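Local structure of putative Glycosidase (Bacteroides thetaiotaomicron, 3R67) at residues N24-Y36 with D42-P54. The protein is a putative glycosidase, probably with a five-bladed beta-propeller fold, whose precise role is not established. Sequence-based numbering, arbitrary orientation. Where two conformers were deposited one is given.
Sequences NPIVSPDTTTVFY and DSVAWESSDTFNP. With EDO (1,2-ethanediol), chain E.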
# COMPACT_ATOMS: atom_id res chain seq x y z
N ASN A 24 16.37 2.00 10.44
CA ASN A 24 16.11 1.78 9.02
C ASN A 24 17.39 1.47 8.22
O ASN A 24 18.44 2.02 8.50
CB ASN A 24 15.42 3.00 8.43
CG ASN A 24 14.04 3.19 8.99
OD1 ASN A 24 13.29 2.23 9.15
ND2 ASN A 24 13.64 4.44 9.22
N PRO A 25 17.31 0.57 7.20
CA PRO A 25 16.12 -0.18 6.74
C PRO A 25 15.76 -1.31 7.67
O PRO A 25 16.62 -1.95 8.26
CB PRO A 25 16.54 -0.72 5.37
CG PRO A 25 18.03 -0.84 5.44
CD PRO A 25 18.51 0.24 6.38
N ILE A 26 14.47 -1.56 7.82
CA ILE A 26 14.01 -2.67 8.63
C ILE A 26 14.05 -3.98 7.79
O ILE A 26 14.18 -5.04 8.36
CB ILE A 26 12.61 -2.41 9.25
CG1 ILE A 26 11.50 -2.25 8.18
CG2 ILE A 26 12.65 -1.20 10.18
CD1 ILE A 26 10.11 -2.57 8.65
N VAL A 27 13.94 -3.90 6.45
CA VAL A 27 13.99 -5.04 5.53
C VAL A 27 14.86 -4.66 4.34
O VAL A 27 14.68 -3.59 3.75
CB VAL A 27 12.59 -5.58 5.05
CG1 VAL A 27 12.75 -6.87 4.24
CG2 VAL A 27 11.66 -5.83 6.23
N SER A 28 15.80 -5.52 3.99
CA SER A 28 16.76 -5.39 2.89
C SER A 28 16.82 -6.68 2.10
O SER A 28 16.45 -7.70 2.67
CB SER A 28 18.16 -5.03 3.43
OG SER A 28 18.17 -3.82 4.15
N PRO A 29 17.27 -6.70 0.82
CA PRO A 29 17.36 -7.98 0.10
C PRO A 29 18.31 -8.98 0.79
O PRO A 29 19.31 -8.59 1.40
CB PRO A 29 17.90 -7.59 -1.28
CG PRO A 29 17.74 -6.17 -1.38
CD PRO A 29 17.75 -5.59 -0.02
N ASP A 30 17.96 -10.26 0.71
CA ASP A 30 18.76 -11.37 1.22
C ASP A 30 18.99 -12.32 0.06
O ASP A 30 18.04 -12.90 -0.46
CB ASP A 30 18.08 -12.05 2.43
CG ASP A 30 18.97 -13.00 3.21
OD1 ASP A 30 19.88 -13.61 2.60
OD2 ASP A 30 18.71 -13.20 4.43
N THR A 31 20.25 -12.43 -0.38
CA THR A 31 20.63 -13.26 -1.53
C THR A 31 20.81 -14.74 -1.14
O THR A 31 20.89 -15.58 -2.03
CB THR A 31 21.93 -12.72 -2.17
OG1 THR A 31 22.98 -12.78 -1.21
CG2 THR A 31 21.79 -11.29 -2.72
N THR A 32 20.82 -15.08 0.17
CA THR A 32 21.05 -16.46 0.65
C THR A 32 19.75 -17.25 0.86
O THR A 32 19.83 -18.48 0.95
CB THR A 32 21.82 -16.45 1.97
OG1 THR A 32 20.98 -15.92 3.01
CG2 THR A 32 23.15 -15.69 1.88
N THR A 33 18.59 -16.60 0.99
CA THR A 33 17.34 -17.34 1.22
C THR A 33 16.83 -17.91 -0.11
O THR A 33 16.99 -17.30 -1.17
CB THR A 33 16.29 -16.49 1.90
OG1 THR A 33 16.08 -15.33 1.10
CG2 THR A 33 16.68 -16.11 3.33
N VAL A 34 16.20 -19.06 -0.04
CA VAL A 34 15.75 -19.74 -1.25
C VAL A 34 14.29 -20.22 -1.07
O VAL A 34 13.80 -20.40 0.05
CB VAL A 34 16.74 -20.91 -1.54
CG1 VAL A 34 16.73 -21.95 -0.43
CG2 VAL A 34 16.52 -21.55 -2.90
N PHE A 35 13.60 -20.39 -2.20
CA PHE A 35 12.22 -20.85 -2.25
C PHE A 35 12.00 -21.72 -3.47
O PHE A 35 12.50 -21.41 -4.55
CB PHE A 35 11.29 -19.63 -2.28
CG PHE A 35 9.89 -19.79 -2.80
CD1 PHE A 35 8.92 -20.44 -2.03
CD2 PHE A 35 9.49 -19.16 -3.97
CE1 PHE A 35 7.59 -20.50 -2.46
CE2 PHE A 35 8.17 -19.24 -4.41
CZ PHE A 35 7.23 -19.92 -3.66
N TYR A 36 11.27 -22.82 -3.33
CA TYR A 36 10.95 -23.62 -4.50
C TYR A 36 9.67 -23.07 -5.12
O TYR A 36 8.59 -23.21 -4.53
CB TYR A 36 10.83 -25.09 -4.16
CG TYR A 36 10.85 -25.93 -5.41
CD1 TYR A 36 12.05 -26.39 -5.95
CD2 TYR A 36 9.68 -26.18 -6.12
CE1 TYR A 36 12.09 -27.14 -7.11
CE2 TYR A 36 9.70 -26.91 -7.31
CZ TYR A 36 10.91 -27.40 -7.79
OH TYR A 36 10.95 -28.12 -8.95
N ASP A 42 11.45 -24.65 -9.87
CA ASP A 42 12.87 -24.54 -9.60
C ASP A 42 13.08 -23.63 -8.42
O ASP A 42 12.18 -22.88 -8.06
CB ASP A 42 13.63 -24.00 -10.83
CG ASP A 42 15.08 -24.44 -10.93
OD1 ASP A 42 15.57 -25.11 -9.97
OD2 ASP A 42 15.72 -24.17 -11.97
N SER A 43 14.26 -23.73 -7.78
CA SER A 43 14.64 -22.91 -6.63
C SER A 43 14.90 -21.49 -7.06
O SER A 43 15.52 -21.23 -8.09
CB SER A 43 15.87 -23.47 -5.94
OG SER A 43 15.55 -24.76 -5.45
N VAL A 44 14.38 -20.58 -6.26
CA VAL A 44 14.45 -19.16 -6.54
C VAL A 44 14.90 -18.40 -5.28
O VAL A 44 14.34 -18.57 -4.19
CB VAL A 44 13.03 -18.69 -7.03
CG1 VAL A 44 12.93 -17.19 -7.14
CG2 VAL A 44 12.64 -19.35 -8.35
N ALA A 45 15.90 -17.55 -5.46
CA ALA A 45 16.36 -16.55 -4.49
C ALA A 45 15.36 -15.39 -4.57
O ALA A 45 15.61 -14.37 -5.22
CB ALA A 45 17.79 -16.14 -4.79
N TRP A 46 14.18 -15.62 -3.99
CA TRP A 46 12.95 -14.87 -4.09
C TRP A 46 13.04 -13.42 -3.52
O TRP A 46 12.17 -12.61 -3.87
CB TRP A 46 11.83 -15.64 -3.36
CG TRP A 46 12.05 -15.77 -1.88
CD1 TRP A 46 12.78 -16.72 -1.25
CD2 TRP A 46 11.54 -14.90 -0.86
NE1 TRP A 46 12.75 -16.52 0.11
CE2 TRP A 46 12.00 -15.40 0.38
CE3 TRP A 46 10.71 -13.75 -0.87
CZ2 TRP A 46 11.65 -14.82 1.60
CZ3 TRP A 46 10.38 -13.17 0.34
CH2 TRP A 46 10.86 -13.69 1.56
N GLU A 47 14.04 -13.08 -2.69
CA GLU A 47 14.17 -11.70 -2.16
C GLU A 47 15.61 -11.18 -2.35
O GLU A 47 16.07 -10.36 -1.58
CB GLU A 47 13.78 -11.65 -0.65
CG GLU A 47 14.56 -12.60 0.24
CD GLU A 47 14.25 -12.57 1.73
OE1 GLU A 47 13.59 -11.62 2.19
OE2 GLU A 47 14.71 -13.49 2.45
N SER A 48 16.30 -11.65 -3.39
CA SER A 48 17.70 -11.33 -3.60
C SER A 48 17.96 -9.98 -4.26
O SER A 48 19.09 -9.49 -4.10
CB SER A 48 18.35 -12.40 -4.48
OG SER A 48 17.69 -12.48 -5.73
N SER A 49 16.98 -9.36 -4.99
CA SER A 49 17.31 -8.10 -5.65
C SER A 49 16.76 -6.88 -4.89
O SER A 49 17.52 -5.93 -4.69
CB SER A 49 16.78 -8.08 -7.09
OG SER A 49 15.37 -8.24 -7.15
N ASP A 50 15.47 -6.88 -4.50
CA ASP A 50 14.85 -5.74 -3.80
C ASP A 50 13.71 -6.17 -2.90
O ASP A 50 12.99 -7.11 -3.24
CB ASP A 50 14.32 -4.69 -4.83
CG ASP A 50 15.41 -4.03 -5.68
OD1 ASP A 50 16.18 -3.22 -5.13
OD2 ASP A 50 15.55 -4.42 -6.85
N THR A 51 13.54 -5.48 -1.75
CA THR A 51 12.48 -5.70 -0.75
C THR A 51 11.87 -4.34 -0.42
O THR A 51 12.56 -3.48 0.14
CB THR A 51 13.01 -6.41 0.50
OG1 THR A 51 14.03 -5.59 1.07
CG2 THR A 51 13.53 -7.82 0.22
N PHE A 52 10.60 -4.11 -0.79
CA PHE A 52 10.02 -2.77 -0.60
C PHE A 52 8.50 -2.87 -0.45
O PHE A 52 8.00 -3.88 0.03
CB PHE A 52 10.42 -1.87 -1.80
CG PHE A 52 10.11 -2.41 -3.19
CD1 PHE A 52 10.80 -3.51 -3.71
CD2 PHE A 52 9.23 -1.75 -4.03
CE1 PHE A 52 10.54 -3.99 -4.99
CE2 PHE A 52 9.00 -2.20 -5.32
CZ PHE A 52 9.66 -3.31 -5.80
N ASN A 53 7.79 -1.77 -0.77
CA ASN A 53 6.33 -1.55 -0.76
C ASN A 53 5.61 -2.59 0.13
O ASN A 53 5.08 -3.62 -0.31
CB ASN A 53 5.77 -1.58 -2.18
CG ASN A 53 6.30 -0.41 -2.99
OD1 ASN A 53 7.03 0.46 -2.49
ND2 ASN A 53 6.02 -0.44 -4.26
N PRO A 54 5.54 -2.28 1.42
CA PRO A 54 5.00 -3.26 2.34
C PRO A 54 3.59 -2.99 2.88
O PRO A 54 3.17 -1.85 3.03
CB PRO A 54 5.97 -3.14 3.52
CG PRO A 54 6.32 -1.65 3.53
CD PRO A 54 6.15 -1.13 2.13
C1 EDO E . 6.55 2.88 -6.16
O1 EDO E . 6.77 1.48 -6.23
C2 EDO E . 6.59 3.44 -7.57
O2 EDO E . 7.88 3.20 -8.16
O HOH W 1 16.50 -14.65 -1.70
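Glu47 meets the facing segment through both its backbone and its carboxylate. Its O accepts from Asp30 N at 3.0 Å, the donor standing 40° out of the carbonyl plane, while Glu47 OE2 accepts from Thr33 OG1 at 2.7 Å through its anti lone pair, the one away from OE1. The hydroxyl reaches that oxygen because Thr33 chi1 (56°) sets OG1 between the backbone N and carbonyl carbon. Glu47 OE1 is taken by Arg97 in a salt bridge and by Tyr67 OH, so both carboxylate oxygens are satisfied; Asp30 OD2 lies 4.5 Å from Glu47 OE2.

A water closes the middle of the contact: it donates to Asp30 O (2.6 Å) and Thr33 O (2.7 Å) and accepts from Glu47 N, within the type I turn Ala45-Ser48. Asp30 OD1 is occupied locally, receiving Thr32 N in an Asx turn and Thr32 OG1 as well.

Farther along, Phe35 and Val44 form an antiparallel hydrogen-bonded pair, with Val44 N to Phe35 O at 2.7 Å and the reciprocal Phe35 N to Val44 O bond more bent. Phe35 turns its ring edge toward the Trp46 face in an offset edge-to-face pair, planes at 74°, and Phe35 CB touches Trp46 CD1 at 3.4 Å. The indole N-H is spent on Thr99 O. At the hairpin's outer end, Tyr36 lays one ring face against Asp42 N.

The strands 35-37 and 42-44 thus form a small hairpin beside the blade sheet that begins with strand 50-59; Trp46 packs on strands 62-70 and 82-89, while Ile26 and Val27 both bond through their backbones to Val346 of strand 345-351, a classic beta bulge, and Thr51 bonds to Ser344 just before it.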